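Local coordinates for protein flavin prenyltransferase UbiX (Methanocaldococcus jannaschii, PDB 6M8V) that probably transfers a dimethylallyl group from dimethylallyl monophosphate to FMN, making the prenylated flavin cofactor used by UbiD decarboxylases, at residues A70-C84 / V104-M118. Sequence-based numbering, arbitrary orientation.
Sequences ASGSNKFDAVVVVPC and VCDIALKERRKLIIM. With PO4 (phosphate ion), chain C.
Ile-107 reaches from the helix to the start of 70-84, its CD1 tip lying 3.5 Å from both Ala-70 C and Ser-71 N. A phosphate ion joins the segments next: Ser-71 OG and Gly-72 N donate to it, as does Lys-110 NZ at 3.0 Å from its O3. Tyr-150 of a second subunit, predicted to bind dimethylallyl phosphate, also bonds this ion, consistent with a substrate-phosphate pocket. Gly-72 O accepts from Arg-113 NH2, and Asn-74 O takes both NH1 (3.0 Å) and NH2 of that guanidinium end-on; NH1 lies in the carbonyl plane, on a lone pair, whereas NH2 comes from above it. Arg-113, extended from CG to NE, then passes over one face of the Phe-76 ring, CD 3.8 Å from the ring centroid. Its CZ, 4.6 Å from that centroid, makes a cation-pi contact. The ring and guanidinium planes are 84° apart. A leucine replacing Arg-113 would probably leave the carbonyls of Gly-72 and Asn-74 without these donors and the 72-76 loop freer to shift. With CG set between the backbone N and the carbonyl carbon (chi1 55°), the Phe-76 ring presents its edge to Ala-108 CB. From Ala-78 to Val-81 the chain pairs in parallel with Lys-114 to Ile-117, the axes 7° apart; the chain linking the strands runs through helices 86-94 and 100-110, a beta-alpha-beta crossover in the Rossmann-like parallel sheet. Val-79 N donates to Lys-114 O and Val-79 O accepts from Ile-116 N (2.8 Å). On the helix side, Val-79 CG2 meets Ala-108 CB, while Val-81 CG2 lies 3.6 Å from Cys-105 SG. Val-82 and Met-118 run alongside each other, CG2 to SD 3.7 Å. Beyond the cis peptide preceding Pro-83, Cys-84 N bonds Met-118 O; the Cys-84 side chain lies near that of Thr-88, an FMN-pocket residue.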
loop_
_atom_site.group_PDB
_atom_site.type_symbol
_atom_site.label_atom_id
_atom_site.label_comp_id
_atom_site.label_asym_id
_atom_site.label_seq_id
_atom_site.Cartn_x
_atom_site.Cartn_y
_atom_site.Cartn_z
ATOM N N ALA A 70 -18.691 -3.961 29.515
ATOM C CA ALA A 70 -17.302 -3.608 29.254
ATOM C C ALA A 70 -16.372 -4.810 29.168
ATOM O O ALA A 70 -15.151 -4.625 29.166
ATOM C CB ALA A 70 -16.795 -2.650 30.334
ATOM N N SER A 71 -16.904 -6.027 29.087
ATOM C CA SER A 71 -16.073 -7.215 28.976
ATOM C C SER A 71 -16.651 -8.160 27.937
ATOM O O SER A 71 -17.872 -8.336 27.857
ATOM C CB SER A 71 -15.958 -7.946 30.310
ATOM O OG SER A 71 -15.430 -9.247 30.124
ATOM N N GLY A 72 -15.764 -8.773 27.151
ATOM C CA GLY A 72 -16.189 -9.772 26.187
ATOM C C GLY A 72 -16.702 -11.047 26.817
ATOM O O GLY A 72 -17.383 -11.828 26.143
ATOM N N SER A 73 -16.389 -11.277 28.096
ATOM C CA SER A 73 -16.921 -12.446 28.786
ATOM C C SER A 73 -18.442 -12.397 28.867
ATOM O O SER A 73 -19.094 -13.445 28.956
ATOM C CB SER A 73 -16.316 -12.551 30.187
ATOM O OG SER A 73 -16.715 -11.457 31.002
ATOM N N ASN A 74 -19.020 -11.201 28.845
ATOM C CA ASN A 74 -20.463 -11.034 28.765
ATOM C C ASN A 74 -20.889 -10.882 27.306
ATOM O O ASN A 74 -20.116 -10.449 26.449
ATOM C CB ASN A 74 -20.912 -9.826 29.590
ATOM C CG ASN A 74 -20.553 -9.965 31.061
ATOM O OD1 ASN A 74 -20.709 -11.035 31.644
ATOM N ND2 ASN A 74 -20.067 -8.885 31.665
ATOM N N LYS A 75 -22.137 -11.246 27.027
ATOM C CA LYS A 75 -22.571 -11.435 25.652
ATOM C C LYS A 75 -23.661 -10.444 25.257
ATOM O O LYS A 75 -24.432 -9.968 26.094
ATOM C CB LYS A 75 -23.054 -12.873 25.439
ATOM C CG LYS A 75 -22.024 -13.910 25.874
ATOM C CD LYS A 75 -22.200 -15.227 25.144
ATOM C CE LYS A 75 -20.925 -15.624 24.414
ATOM N NZ LYS A 75 -21.209 -16.317 23.122
ATOM N N PHE A 76 -23.682 -10.117 23.964
ATOM C CA PHE A 76 -24.762 -9.364 23.348
ATOM C C PHE A 76 -24.816 -9.739 21.875
ATOM O O PHE A 76 -23.903 -10.377 21.342
ATOM C CB PHE A 76 -24.595 -7.847 23.533
ATOM C CG PHE A 76 -23.274 -7.300 23.047
ATOM C CD1 PHE A 76 -23.044 -7.080 21.695
ATOM C CD2 PHE A 76 -22.275 -6.975 23.953
ATOM C CE1 PHE A 76 -21.832 -6.567 21.256
ATOM C CE2 PHE A 76 -21.063 -6.457 23.522
ATOM C CZ PHE A 76 -20.840 -6.252 22.175
ATOM N N ASP A 77 -25.901 -9.339 21.215
ATOM C CA ASP A 77 -26.105 -9.701 19.818
ATOM C C ASP A 77 -25.700 -8.611 18.836
ATOM O O ASP A 77 -25.191 -8.932 17.757
ATOM C CB ASP A 77 -27.574 -10.071 19.581
ATOM C CG ASP A 77 -27.967 -11.352 20.286
ATOM O OD1 ASP A 77 -27.270 -12.370 20.096
ATOM O OD2 ASP A 77 -28.965 -11.336 21.037
ATOM N N ALA A 78 -25.907 -7.339 19.173
ATOM C CA ALA A 78 -25.651 -6.275 18.214
ATOM C C ALA A 78 -25.436 -4.959 18.942
ATOM O O ALA A 78 -25.969 -4.737 20.034
ATOM C CB ALA A 78 -26.805 -6.138 17.213
ATOM N N VAL A 79 -24.649 -4.091 18.312
ATOM C CA VAL A 79 -24.433 -2.723 18.759
ATOM C C VAL A 79 -24.916 -1.792 17.661
ATOM O O VAL A 79 -24.645 -2.025 16.478
ATOM C CB VAL A 79 -22.947 -2.450 19.073
ATOM C CG1 VAL A 79 -22.766 -1.040 19.613
ATOM C CG2 VAL A 79 -22.431 -3.468 20.054
ATOM N N VAL A 80 -25.635 -0.743 18.046
ATOM C CA VAL A 80 -26.047 0.300 17.117
ATOM C C VAL A 80 -25.583 1.632 17.680
ATOM O O VAL A 80 -26.013 2.032 18.768
ATOM C CB VAL A 80 -27.565 0.319 16.876
ATOM C CG1 VAL A 80 -27.895 1.275 15.729
ATOM C CG2 VAL A 80 -28.072 -1.081 16.568
ATOM N N VAL A 81 -24.709 2.311 16.949
ATOM C CA VAL A 81 -24.254 3.646 17.305
ATOM C C VAL A 81 -25.054 4.613 16.440
ATOM O O VAL A 81 -24.800 4.747 15.239
ATOM C CB VAL A 81 -22.744 3.802 17.109
ATOM C CG1 VAL A 81 -22.264 5.104 17.732
ATOM C CG2 VAL A 81 -22.015 2.613 17.718
ATOM N N VAL A 82 -26.033 5.275 17.052
ATOM C CA VAL A 82 -26.953 6.150 16.328
ATOM C C VAL A 82 -27.286 7.373 17.176
ATOM O O VAL A 82 -27.752 7.232 18.315
ATOM C CB VAL A 82 -28.236 5.403 15.926
ATOM C CG1 VAL A 82 -28.835 4.667 17.123
ATOM C CG2 VAL A 82 -29.240 6.376 15.346
ATOM N N PRO A 83 -27.005 8.590 16.693
ATOM C CA PRO A 83 -26.134 8.800 15.536
ATOM C C PRO A 83 -24.675 8.634 15.957
ATOM O O PRO A 83 -24.403 8.611 17.157
ATOM C CB PRO A 83 -26.441 10.239 15.131
ATOM C CG PRO A 83 -26.790 10.901 16.426
ATOM C CD PRO A 83 -27.538 9.860 17.218
ATOM N N CYS A 84 -23.756 8.517 15.005
ATOM C CA CYS A 84 -22.340 8.351 15.308
ATOM C C CYS A 84 -21.620 9.650 14.986
ATOM O O CYS A 84 -21.588 10.072 13.826
ATOM C CB CYS A 84 -21.735 7.192 14.512
ATOM S SG CYS A 84 -20.027 6.785 14.975
ATOM N N VAL A 104 -17.498 -1.162 23.906
ATOM C CA VAL A 104 -18.402 -2.225 23.460
ATOM C C VAL A 104 -18.362 -2.385 21.943
ATOM O O VAL A 104 -18.621 -3.479 21.426
ATOM C CB VAL A 104 -19.846 -2.008 23.966
ATOM C CG1 VAL A 104 -19.886 -1.911 25.494
ATOM C CG2 VAL A 104 -20.493 -0.797 23.322
ATOM N N CYS A 105 -18.043 -1.319 21.198
ATOM C CA CYS A 105 -17.792 -1.500 19.768
ATOM C C CYS A 105 -16.543 -2.335 19.536
ATOM O O CYS A 105 -16.542 -3.235 18.690
ATOM C CB CYS A 105 -17.657 -0.152 19.061
ATOM S SG CYS A 105 -19.174 0.804 19.022
ATOM N N ASP A 106 -15.466 -2.051 20.276
ATOM C CA ASP A 106 -14.242 -2.834 20.131
ATOM C C ASP A 106 -14.476 -4.287 20.528
ATOM O O ASP A 106 -13.923 -5.208 19.912
ATOM C CB ASP A 106 -13.125 -2.207 20.972
ATOM C CG ASP A 106 -11.737 -2.653 20.539
ATOM O OD1 ASP A 106 -11.431 -2.609 19.322
ATOM O OD2 ASP A 106 -10.940 -3.040 21.421
ATOM N N ILE A 107 -15.305 -4.509 21.550
ATOM C CA ILE A 107 -15.678 -5.860 21.951
ATOM C C ILE A 107 -16.455 -6.546 20.836
ATOM O O ILE A 107 -16.200 -7.709 20.498
ATOM C CB ILE A 107 -16.492 -5.822 23.259
ATOM C CG1 ILE A 107 -15.574 -5.556 24.457
ATOM C CG2 ILE A 107 -17.298 -7.106 23.440
ATOM C CD1 ILE A 107 -16.327 -5.221 25.740
ATOM N N ALA A 108 -17.421 -5.833 20.254
ATOM C CA ALA A 108 -18.193 -6.400 19.155
ATOM C C ALA A 108 -17.284 -6.865 18.028
ATOM O O ALA A 108 -17.523 -7.919 17.422
ATOM C CB ALA A 108 -19.209 -5.377 18.644
ATOM N N LEU A 109 -16.220 -6.106 17.744
ATOM C CA LEU A 109 -15.335 -6.481 16.645
ATOM C C LEU A 109 -14.483 -7.694 17.007
ATOM O O LEU A 109 -14.311 -8.600 16.185
ATOM C CB LEU A 109 -14.455 -5.292 16.239
ATOM C CG LEU A 109 -15.168 -4.124 15.532
ATOM C CD1 LEU A 109 -14.306 -2.862 15.488
ATOM C CD2 LEU A 109 -15.599 -4.510 14.119
ATOM N N LYS A 110 -13.941 -7.741 18.226
ATOM C CA LYS A 110 -13.116 -8.893 18.578
ATOM C C LYS A 110 -13.960 -10.149 18.783
ATOM O O LYS A 110 -13.509 -11.248 18.448
ATOM C CB LYS A 110 -12.263 -8.598 19.817
ATOM C CG LYS A 110 -12.983 -8.668 21.166
ATOM C CD LYS A 110 -12.144 -7.994 22.255
ATOM C CE LYS A 110 -12.736 -8.176 23.651
ATOM N NZ LYS A 110 -12.544 -9.556 24.175
ATOM N N GLU A 111 -15.182 -10.015 19.300
ATOM C CA GLU A 111 -16.058 -11.166 19.496
ATOM C C GLU A 111 -16.903 -11.476 18.267
ATOM O O GLU A 111 -17.722 -12.400 18.312
ATOM C CB GLU A 111 -16.973 -10.948 20.709
ATOM C CG GLU A 111 -16.249 -10.592 22.011
ATOM C CD GLU A 111 -15.429 -11.743 22.587
ATOM O OE1 GLU A 111 -15.767 -12.915 22.326
ATOM O OE2 GLU A 111 -14.450 -11.474 23.316
ATOM N N ARG A 112 -16.724 -10.720 17.181
ATOM C CA ARG A 112 -17.431 -10.943 15.919
ATOM C C ARG A 112 -18.945 -10.840 16.092
ATOM O O ARG A 112 -19.705 -11.642 15.553
ATOM C CB ARG A 112 -17.045 -12.284 15.293
ATOM C CG ARG A 112 -15.553 -12.474 15.100
ATOM C CD ARG A 112 -14.942 -11.461 14.116
ATOM N NE ARG A 112 -13.544 -11.797 13.835
ATOM C CZ ARG A 112 -12.832 -11.330 12.814
ATOM N NH1 ARG A 112 -13.367 -10.482 11.940
ATOM N NH2 ARG A 112 -11.572 -11.716 12.668
ATOM N N ARG A 113 -19.385 -9.841 16.847
ATOM C CA ARG A 113 -20.796 -9.518 16.979
ATOM C C ARG A 113 -21.142 -8.355 16.058
ATOM O O ARG A 113 -20.283 -7.555 15.682
ATOM C CB ARG A 113 -21.139 -9.187 18.436
ATOM C CG ARG A 113 -20.827 -10.339 19.392
ATOM C CD ARG A 113 -20.762 -9.905 20.847
ATOM N NE ARG A 113 -20.241 -10.969 21.708
ATOM C CZ ARG A 113 -19.970 -10.823 23.004
ATOM N NH1 ARG A 113 -20.170 -9.656 23.602
ATOM N NH2 ARG A 113 -19.495 -11.844 23.706
ATOM N N LYS A 114 -22.416 -8.272 15.691
ATOM C CA LYS A 114 -22.843 -7.299 14.696
ATOM C C LYS A 114 -22.679 -5.871 15.215
ATOM O O LYS A 114 -23.124 -5.540 16.317
ATOM C CB LYS A 114 -24.296 -7.558 14.307
ATOM C CG LYS A 114 -24.879 -6.539 13.350
ATOM C CD LYS A 114 -26.255 -6.966 12.869
ATOM C CE LYS A 114 -26.174 -8.194 11.975
ATOM N NZ LYS A 114 -27.533 -8.622 11.533
ATOM N N LEU A 115 -22.043 -5.021 14.409
ATOM C CA LEU A 115 -21.802 -3.628 14.761
ATOM C C LEU A 115 -22.351 -2.741 13.654
ATOM O O LEU A 115 -21.910 -2.833 12.500
ATOM C CB LEU A 115 -20.305 -3.368 14.976
ATOM C CG LEU A 115 -19.831 -1.923 15.182
ATOM C CD1 LEU A 115 -20.513 -1.291 16.388
ATOM C CD2 LEU A 115 -18.303 -1.867 15.330
ATOM N N ILE A 116 -23.304 -1.884 14.008
ATOM C CA ILE A 116 -23.907 -0.915 13.100
ATOM C C ILE A 116 -23.534 0.478 13.577
ATOM O O ILE A 116 -23.747 0.812 14.747
ATOM C CB ILE A 116 -25.437 -1.061 13.051
ATOM C CG1 ILE A 116 -25.842 -2.480 12.642
ATOM C CG2 ILE A 116 -26.042 0.002 12.132
ATOM C CD1 ILE A 116 -27.340 -2.745 12.767
ATOM N N ILE A 117 -22.998 1.296 12.675
ATOM C CA ILE A 117 -22.673 2.684 12.985
ATOM C C ILE A 117 -23.364 3.573 11.967
ATOM O O ILE A 117 -23.444 3.233 10.783
ATOM C CB ILE A 117 -21.150 2.940 12.995
ATOM C CG1 ILE A 117 -20.540 2.629 11.633
ATOM C CG2 ILE A 117 -20.477 2.092 14.063
ATOM C CD1 ILE A 117 -19.132 3.173 11.457
ATOM N N MET A 118 -23.862 4.719 12.430
ATOM C CA MET A 118 -24.618 5.659 11.599
ATOM C C MET A 118 -23.970 7.034 11.671
ATOM O O MET A 118 -24.471 7.939 12.353
ATOM C CB MET A 118 -26.079 5.710 12.048
ATOM C CG MET A 118 -26.647 4.326 12.302
ATOM S SD MET A 118 -28.438 4.274 12.399
ATOM C CE MET A 118 -28.910 4.799 10.752
HETATM P P PO4 C . -12.319 -9.238 28.306
HETATM O O1 PO4 C . -13.000 -8.461 29.411
HETATM O O2 PO4 C . -12.086 -10.669 28.736
HETATM O O3 PO4 C . -13.190 -9.237 27.070
HETATM O O4 PO4 C . -10.994 -8.577 28.003
#